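Local coordinates for protein malate Synthase (PDB 3OYZ) that catalyses the magnesium-dependent Claisen condensation of acetyl-CoA with glyoxylate and the hydrolysis of malyl-CoA to malate and CoA, a step of the glyoxylate cycle, at residues R95-G98 and F99-L103; R242-M245 and T246-A250; A394-T397 and P398-F402. One frame throughout, in Å; residues are numbered along the deposited sequence.

Contact 1: R95-G98 and F99-L103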
loop_
_atom_site.group_PDB
_atom_site.type_symbol
_atom_site.label_atom_id
_atom_site.label_comp_id
_atom_site.label_asym_id
_atom_site.label_seq_id
_atom_site.Cartn_x
_atom_site.Cartn_y
_atom_site.Cartn_z
ATOM N N ARG A 95 -6.594 -25.693 -16.048
ATOM C CA ARG A 95 -5.221 -25.519 -16.536
ATOM C C ARG A 95 -5.031 -26.375 -17.780
ATOM O O ARG A 95 -4.348 -26.013 -18.732
ATOM C CB ARG A 95 -4.224 -26.025 -15.427
ATOM C CG ARG A 95 -4.295 -24.978 -14.269
ATOM C CD ARG A 95 -3.121 -25.143 -13.271
ATOM N NE ARG A 95 -3.180 -26.384 -12.509
ATOM C CZ ARG A 95 -3.761 -26.574 -11.326
ATOM N NH1 ARG A 95 -4.517 -25.628 -10.756
ATOM N NH2 ARG A 95 -3.594 -27.751 -10.716
ATOM N N TYR A 96 -5.472 -27.623 -17.689
ATOM C CA TYR A 96 -5.243 -28.563 -18.803
ATOM C C TYR A 96 -5.968 -28.071 -20.069
ATOM O O TYR A 96 -5.403 -28.077 -21.132
ATOM C CB TYR A 96 -5.673 -29.988 -18.398
ATOM C CG TYR A 96 -5.391 -31.050 -19.449
ATOM C CD1 TYR A 96 -4.159 -31.118 -20.091
ATOM C CD2 TYR A 96 -6.357 -31.980 -19.813
ATOM C CE1 TYR A 96 -3.847 -32.075 -21.031
ATOM C CE2 TYR A 96 -6.073 -32.931 -20.826
ATOM C CZ TYR A 96 -4.816 -32.994 -21.395
ATOM O OH TYR A 96 -4.427 -33.886 -22.391
ATOM N N GLN A 97 -7.187 -27.592 -19.916
ATOM C CA GLN A 97 -7.959 -27.035 -21.035
ATOM C C GLN A 97 -7.217 -25.864 -21.682
ATOM O O GLN A 97 -7.075 -25.823 -22.918
ATOM C CB GLN A 97 -9.358 -26.735 -20.509
ATOM C CG GLN A 97 -10.249 -26.078 -21.608
ATOM C CD GLN A 97 -10.567 -27.065 -22.733
ATOM O OE1 GLN A 97 -11.609 -27.712 -22.641
ATOM N NE2 GLN A 97 -9.673 -27.242 -23.732
ATOM N N GLY A 98 -6.574 -24.991 -20.888
ATOM C CA GLY A 98 -5.928 -23.816 -21.476
ATOM C C GLY A 98 -4.675 -24.264 -22.156
ATOM O O GLY A 98 -4.369 -23.813 -23.249
ATOM N N PHE A 99 -3.984 -25.237 -21.570
ATOM C CA PHE A 99 -2.872 -25.761 -22.306
ATOM C C PHE A 99 -3.326 -26.448 -23.638
ATOM O O PHE A 99 -2.646 -26.291 -24.634
ATOM C CB PHE A 99 -2.280 -26.873 -21.441
ATOM C CG PHE A 99 -1.220 -27.695 -22.133
ATOM C CD1 PHE A 99 -0.134 -27.103 -22.726
ATOM C CD2 PHE A 99 -1.336 -29.075 -22.159
ATOM C CE1 PHE A 99 0.872 -27.850 -23.368
ATOM C CE2 PHE A 99 -0.353 -29.859 -22.776
ATOM C CZ PHE A 99 0.767 -29.246 -23.371
ATOM N N GLN A 100 -4.340 -27.308 -23.626
ATOM C CA GLN A 100 -4.706 -27.941 -24.920
ATOM C C GLN A 100 -5.079 -26.934 -26.005
ATOM O O GLN A 100 -4.635 -27.056 -27.141
ATOM C CB GLN A 100 -5.882 -28.895 -24.766
ATOM C CG GLN A 100 -5.756 -29.894 -23.635
ATOM C CD GLN A 100 -7.062 -30.694 -23.432
ATOM O OE1 GLN A 100 -7.872 -30.387 -22.551
ATOM N NE2 GLN A 100 -7.259 -31.738 -24.243
ATOM N N HIS A 101 -5.820 -25.899 -25.618
ATOM C CA HIS A 101 -6.117 -24.795 -26.550
ATOM C C HIS A 101 -4.864 -24.121 -27.033
ATOM O O HIS A 101 -4.833 -23.839 -28.236
ATOM C CB HIS A 101 -7.210 -23.820 -26.062
ATOM C CG HIS A 101 -8.596 -24.406 -26.090
ATOM N ND1 HIS A 101 -9.632 -23.989 -25.278
ATOM C CD2 HIS A 101 -9.108 -25.413 -26.846
ATOM C CE1 HIS A 101 -10.730 -24.687 -25.540
ATOM N NE2 HIS A 101 -10.432 -25.541 -26.498
ATOM N N MET A 102 -3.807 -23.898 -26.219
ATOM C CA MET A 102 -2.663 -23.174 -26.736
ATOM C C MET A 102 -1.932 -24.057 -27.694
ATOM O O MET A 102 -1.255 -23.586 -28.643
ATOM C CB MET A 102 -1.556 -22.853 -25.667
ATOM C CG MET A 102 -1.970 -21.885 -24.604
ATOM S SD MET A 102 -0.671 -21.349 -23.403
ATOM C CE MET A 102 0.767 -21.567 -24.368
ATOM N N LEU A 103 -1.952 -25.344 -27.355
ATOM C CA LEU A 103 -1.256 -26.283 -28.211
ATOM C C LEU A 103 -1.920 -26.273 -29.649
ATOM O O LEU A 103 -1.207 -26.233 -30.658
ATOM C CB LEU A 103 -1.361 -27.649 -27.547
ATOM C CG LEU A 103 -0.557 -28.826 -28.117
ATOM C CD1 LEU A 103 0.969 -28.629 -28.104
ATOM C CD2 LEU A 103 -0.977 -30.123 -27.411
#

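Contact 2: R242-M245 and T246-A250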
loop_
_atom_site.group_PDB
_atom_site.type_symbol
_atom_site.label_atom_id
_atom_site.label_comp_id
_atom_site.label_asym_id
_atom_site.label_seq_id
_atom_site.Cartn_x
_atom_site.Cartn_y
_atom_site.Cartn_z
ATOM N N ARG A 242 -10.938 8.632 -18.218
ATOM C CA ARG A 242 -9.786 9.524 -18.281
ATOM C C ARG A 242 -9.162 9.796 -16.925
ATOM O O ARG A 242 -7.937 9.813 -16.820
ATOM C CB ARG A 242 -10.095 10.916 -18.885
ATOM C CG ARG A 242 -10.338 10.915 -20.373
ATOM C CD ARG A 242 -10.957 12.261 -20.771
ATOM N NE ARG A 242 -11.189 12.175 -22.201
ATOM C CZ ARG A 242 -11.875 13.060 -22.909
ATOM N NH1 ARG A 242 -12.380 14.124 -22.299
ATOM N NH2 ARG A 242 -12.024 12.877 -24.220
ATOM N N GLU A 243 -9.982 10.076 -15.923
ATOM C CA GLU A 243 -9.483 10.339 -14.563
ATOM C C GLU A 243 -8.749 9.090 -13.975
ATOM O O GLU A 243 -7.749 9.241 -13.257
ATOM C CB GLU A 243 -10.691 10.620 -13.655
ATOM C CG GLU A 243 -11.275 12.027 -13.939
ATOM C CD GLU A 243 -12.542 12.315 -13.131
ATOM O OE1 GLU A 243 -13.101 11.392 -12.478
ATOM O OE2 GLU A 243 -13.006 13.479 -13.179
ATOM N N ARG A 244 -9.273 7.890 -14.249
ATOM C CA ARG A 244 -8.622 6.644 -13.791
ATOM C C ARG A 244 -7.254 6.510 -14.468
ATOM O O ARG A 244 -6.239 6.195 -13.827
ATOM C CB ARG A 244 -9.512 5.441 -14.110
ATOM C CG ARG A 244 -8.808 4.114 -13.809
ATOM C CD ARG A 244 -8.367 4.152 -12.278
ATOM N NE ARG A 244 -8.114 2.765 -11.924
ATOM C CZ ARG A 244 -8.928 1.994 -11.230
ATOM N NH1 ARG A 244 -10.056 2.468 -10.658
ATOM N NH2 ARG A 244 -8.574 0.729 -11.159
ATOM N N MET A 245 -7.178 6.770 -15.769
ATOM C CA MET A 245 -5.879 6.661 -16.465
ATOM C C MET A 245 -4.856 7.629 -15.924
ATOM O O MET A 245 -3.698 7.263 -15.740
ATOM C CB MET A 245 -6.026 6.857 -17.977
ATOM C CG MET A 245 -6.749 5.636 -18.567
ATOM S SD MET A 245 -6.799 5.914 -20.409
ATOM C CE MET A 245 -8.163 7.075 -20.576
ATOM N N THR A 246 -5.286 8.858 -15.635
ATOM C CA THR A 246 -4.400 9.838 -15.028
ATOM C C THR A 246 -3.953 9.371 -13.650
ATOM O O THR A 246 -2.773 9.506 -13.358
ATOM C CB THR A 246 -5.092 11.195 -14.888
ATOM O OG1 THR A 246 -5.387 11.666 -16.204
ATOM C CG2 THR A 246 -4.171 12.149 -14.187
ATOM N N ASP A 247 -4.875 8.876 -12.828
ATOM C CA ASP A 247 -4.491 8.306 -11.528
ATOM C C ASP A 247 -3.484 7.131 -11.664
ATOM O O ASP A 247 -2.467 7.127 -10.988
ATOM C CB ASP A 247 -5.752 7.824 -10.822
ATOM C CG ASP A 247 -5.544 7.682 -9.323
ATOM O OD1 ASP A 247 -5.491 8.723 -8.639
ATOM O OD2 ASP A 247 -5.395 6.562 -8.790
ATOM N N ASN A 248 -3.712 6.198 -12.589
ATOM C CA ASN A 248 -2.762 5.133 -12.938
ATOM C C ASN A 248 -1.392 5.608 -13.343
ATOM O O ASN A 248 -0.413 5.109 -12.799
ATOM C CB ASN A 248 -3.245 4.218 -14.080
ATOM C CG ASN A 248 -4.503 3.498 -13.735
ATOM O OD1 ASN A 248 -4.912 3.399 -12.545
ATOM N ND2 ASN A 248 -5.147 2.973 -14.771
ATOM N N GLN A 249 -1.311 6.609 -14.214
ATOM C CA GLN A 249 -0.054 7.095 -14.771
ATOM C C GLN A 249 0.757 7.670 -13.600
ATOM O O GLN A 249 1.996 7.639 -13.625
ATOM C CB GLN A 249 -0.341 8.149 -15.874
ATOM C CG GLN A 249 -0.908 7.487 -17.179
ATOM C CD GLN A 249 -1.763 8.455 -18.043
ATOM O OE1 GLN A 249 -1.721 9.666 -17.840
ATOM N NE2 GLN A 249 -2.512 7.923 -18.980
ATOM N N ALA A 250 0.100 8.211 -12.595
ATOM C CA ALA A 250 0.882 8.754 -11.458
ATOM C C ALA A 250 1.456 7.655 -10.545
ATOM O O ALA A 250 2.296 7.961 -9.693
ATOM C CB ALA A 250 0.079 9.735 -10.625
#

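Contact 3: A394-T397 and P398-F402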
loop_
_atom_site.group_PDB
_atom_site.type_symbol
_atom_site.label_atom_id
_atom_site.label_comp_id
_atom_site.label_asym_id
_atom_site.label_seq_id
_atom_site.Cartn_x
_atom_site.Cartn_y
_atom_site.Cartn_z
ATOM N N ALA A 394 -18.280 -11.464 -8.242
ATOM C CA ALA A 394 -18.082 -10.338 -7.305
ATOM C C ALA A 394 -19.330 -9.793 -6.649
ATOM O O ALA A 394 -19.297 -9.382 -5.479
ATOM C CB ALA A 394 -17.291 -9.163 -7.944
ATOM N N ALA A 395 -20.424 -9.730 -7.419
ATOM C CA ALA A 395 -21.710 -9.228 -6.882
ATOM C C ALA A 395 -22.265 -10.115 -5.765
ATOM O O ALA A 395 -23.089 -9.671 -5.000
ATOM C CB ALA A 395 -22.797 -9.154 -8.000
ATOM N N MET A 396 -21.892 -11.389 -5.713
ATOM C CA MET A 396 -22.498 -12.359 -4.800
ATOM C C MET A 396 -22.056 -12.138 -3.349
ATOM O O MET A 396 -22.680 -12.648 -2.425
ATOM C CB MET A 396 -22.079 -13.755 -5.243
ATOM C CG MET A 396 -22.917 -14.850 -4.598
ATOM S SD MET A 396 -22.510 -16.404 -5.394
ATOM C CE MET A 396 -21.923 -15.904 -7.020
ATOM N N THR A 397 -20.965 -11.403 -3.114
ATOM C CA THR A 397 -20.475 -11.271 -1.721
ATOM C C THR A 397 -21.471 -10.833 -0.664
ATOM O O THR A 397 -21.557 -11.480 0.369
ATOM C CB THR A 397 -19.171 -10.430 -1.652
ATOM O OG1 THR A 397 -18.234 -11.164 -2.437
ATOM C CG2 THR A 397 -18.662 -10.278 -0.220
ATOM N N PRO A 398 -22.238 -9.754 -0.900
ATOM C CA PRO A 398 -23.222 -9.369 0.121
ATOM C C PRO A 398 -24.260 -10.464 0.397
ATOM O O PRO A 398 -24.662 -10.613 1.546
ATOM C CB PRO A 398 -23.845 -8.079 -0.414
ATOM C CG PRO A 398 -23.310 -7.860 -1.781
ATOM C CD PRO A 398 -22.167 -8.819 -2.046
ATOM N N ILE A 399 -24.572 -11.296 -0.600
ATOM C CA ILE A 399 -25.420 -12.471 -0.423
ATOM C C ILE A 399 -24.741 -13.612 0.355
ATOM O O ILE A 399 -25.378 -14.174 1.249
ATOM C CB ILE A 399 -25.889 -13.078 -1.779
ATOM C CG1 ILE A 399 -26.624 -12.041 -2.628
ATOM C CG2 ILE A 399 -26.745 -14.355 -1.553
ATOM C CD1 ILE A 399 -27.464 -11.069 -1.826
ATOM N N SER A 400 -23.500 -13.978 -0.008
ATOM C CA SER A 400 -22.751 -14.992 0.730
ATOM C C SER A 400 -22.585 -14.623 2.191
ATOM O O SER A 400 -22.661 -15.480 3.042
ATOM C CB SER A 400 -21.362 -15.238 0.130
ATOM O OG SER A 400 -21.534 -15.528 -1.237
ATOM N N LEU A 401 -22.410 -13.341 2.488
ATOM C CA LEU A 401 -22.335 -12.917 3.851
ATOM C C LEU A 401 -23.705 -13.092 4.516
ATOM O O LEU A 401 -23.766 -13.561 5.642
ATOM C CB LEU A 401 -21.908 -11.455 3.922
ATOM C CG LEU A 401 -22.266 -10.918 5.285
ATOM C CD1 LEU A 401 -21.259 -11.254 6.311
ATOM C CD2 LEU A 401 -22.422 -9.426 5.283
ATOM N N PHE A 402 -24.770 -12.649 3.865
ATOM C CA PHE A 402 -26.101 -12.814 4.459
ATOM C C PHE A 402 -26.328 -14.297 4.774
ATOM O O PHE A 402 -26.663 -14.670 5.891
ATOM C CB PHE A 402 -27.214 -12.304 3.521
ATOM C CG PHE A 402 -28.591 -12.649 4.041
ATOM C CD1 PHE A 402 -29.193 -11.845 4.992
ATOM C CD2 PHE A 402 -29.211 -13.845 3.688
ATOM C CE1 PHE A 402 -30.446 -12.169 5.536
ATOM C CE2 PHE A 402 -30.477 -14.188 4.218
ATOM C CZ PHE A 402 -31.066 -13.377 5.163
#

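Contact 1: R95-G98 and F99-L103
Y96 and Q100, one helical turn apart, stack their flat ends on each other. The amide of Q100 lies over one face of the phenol ring, with the two planes only 10° apart and CD of Q100 3.6 Å from CE2 of Y96, displaced toward the rim of the ring. The aliphatic part joins in, since CG of Q100 sits 3.9 Å from the ring centroid, almost on the ring normal, as a CH-pi contact. The meeting depends on two different first torsions: Y96 swings CG anti to its own nitrogen (chi1 -176°), which leans the ring toward the following turn, whereas Q100 keeps CG beside its nitrogen (chi1 -50°) and runs back extended over the tyrosine. The same ring also meets F99, whose ring presents its edge, with CD2 4.1 Å from CD1 of Y96.

All this decorates helix 92-105 of the TIM barrel, which lies between strands 80-81 and 118-121 in the chain. Its backbone follows the regular i to i+4 pattern, for example Q100 N to Y96 O at 2.8 Å.

A second amide-on-ring pair repeats the spacing on another side of the helix. The Q97 chain bends and lays NE2 over the centre of the imidazole of H101, 3.3 Å from its CE1, with the amide nearly parallel to the ring; the nitrogen approaches the face and makes no hydrogen bond to the ring. H101 NE2 instead has a weak hydrogen bond to D60 on helix 59-73, while F99 stacks on F136 of helix 127-143.

Contact 2: R242-M245 and T246-A250
This is a side-chain and backbone contact within a single helix, 238-249, the helical link between strands 226-229 and 255-258 of the barrel. R244 and N248, four residues apart, carry its polar side. R244 NE reaches N248 OD1 at 3.3 Å, a weak bond bent to 131° at the hydrogen; the oxygen lies at the edge of the guanidinium group, near its plane, while the amide plane is turned 79° from it. The arginine gets there because its CG stands anti to the backbone nitrogen (chi1 173°) and the chain then bends at chi2, bringing NE alongside the next turn. Neither group depends on this bond alone: R244 NH2 forms salt bridges to D229 and E190, N248 OD1 also accepts from R213, and N248 ND2 donates to the same carboxylate of D229, which probably helps to offset the positive charge gathered by R244 and R213.

The backbone beneath is regular, with N248 N bonded to R244 O at 2.8 Å and nearly straight. Q249 N is held by M245 O at 2.9 Å, and with CG beside its own nitrogen the glutamine chain runs extended past that carbonyl, CG lying 3.1 Å from M245 O and NE2 3.8 Å from M245 CB. An alanine in place of Q249 would lose the amide that bonds S270 OG, and is likely to leave that hydroxyl without this partner and M245 CB less covered. T246 and Q249 also pack against P202 and M200 of the second subunit. Strand 226-229, this helix and strand 255-258 form a classic beta-alpha-beta unit of the TIM barrel.

Contact 3: A394-T397 and P398-F402
A395 brings its carbonyl oxygen against the ring of P398, 3.2 Å from CD. P398 is the second residue of helix 397-408 and so stands in its first turn, where a nitrogen without a hydrogen breaks no bond inside that helix.

M396 offers one acceptor to two donors. Its carbonyl oxygen accepts from S400 N at 2.9 Å, with an angle of 167° at the hydrogen, and receives a second, weak bond from S400 OG at 3.3 Å. The hydroxyl can turn back to it because OG lies beside the serine's own nitrogen (chi1 -53°), on the side facing the preceding turn. Backbone and side chain of one residue therefore grip a single acceptor. In the methionine chain, CG stands anti to the backbone nitrogen (chi1 -165°); it passes 3.7 Å from S400 OG, and makes a loose apolar contact of 4.5 Å with I399 CB, before the chain bends at chi3.

T397 continues the helical pattern, its oxygen taking a bond from L401 N at 2.9 Å. Its side chain is pressed against the proline that follows, CB of T397 lying 3.4 Å from CD of P398, tighter than usual for two carbons: this is the steric pressure that proline CD puts on the residue before it. The CB of L401 rests 3.6 Å from T397 O.

The junction belongs to the region after the barrel, where helix 389-395 gives way to helix 397-408. Helix 343-358 covers M396 and I399 through M350, M343 and I346, helix 422-428 packs against F402, and L254, P273 and F10 of the third subunit meet T397, P398, S400 and L401.

In the fold
The three contacts follow one another along the chain without touching. Contacts 1 and 2 lie on opposite sides of the chain's centre, their own centres 35 Å apart, on two helices of the same barrel; contact 3, in the region that follows it, comes nearest to contact 2, with about 14 Å between nearest atoms. Each lies within about 10 Å of a residue or ligand of the active site. In contact 1 G98 is about 9 Å from the side chain of R84, in contact 2 the side chain of R244 about 10 Å from the bound pyruvate, and in contact 3 that of A395 about 8 Å from that of V191. Contacts 2 and 3 also meet neighbouring subunits.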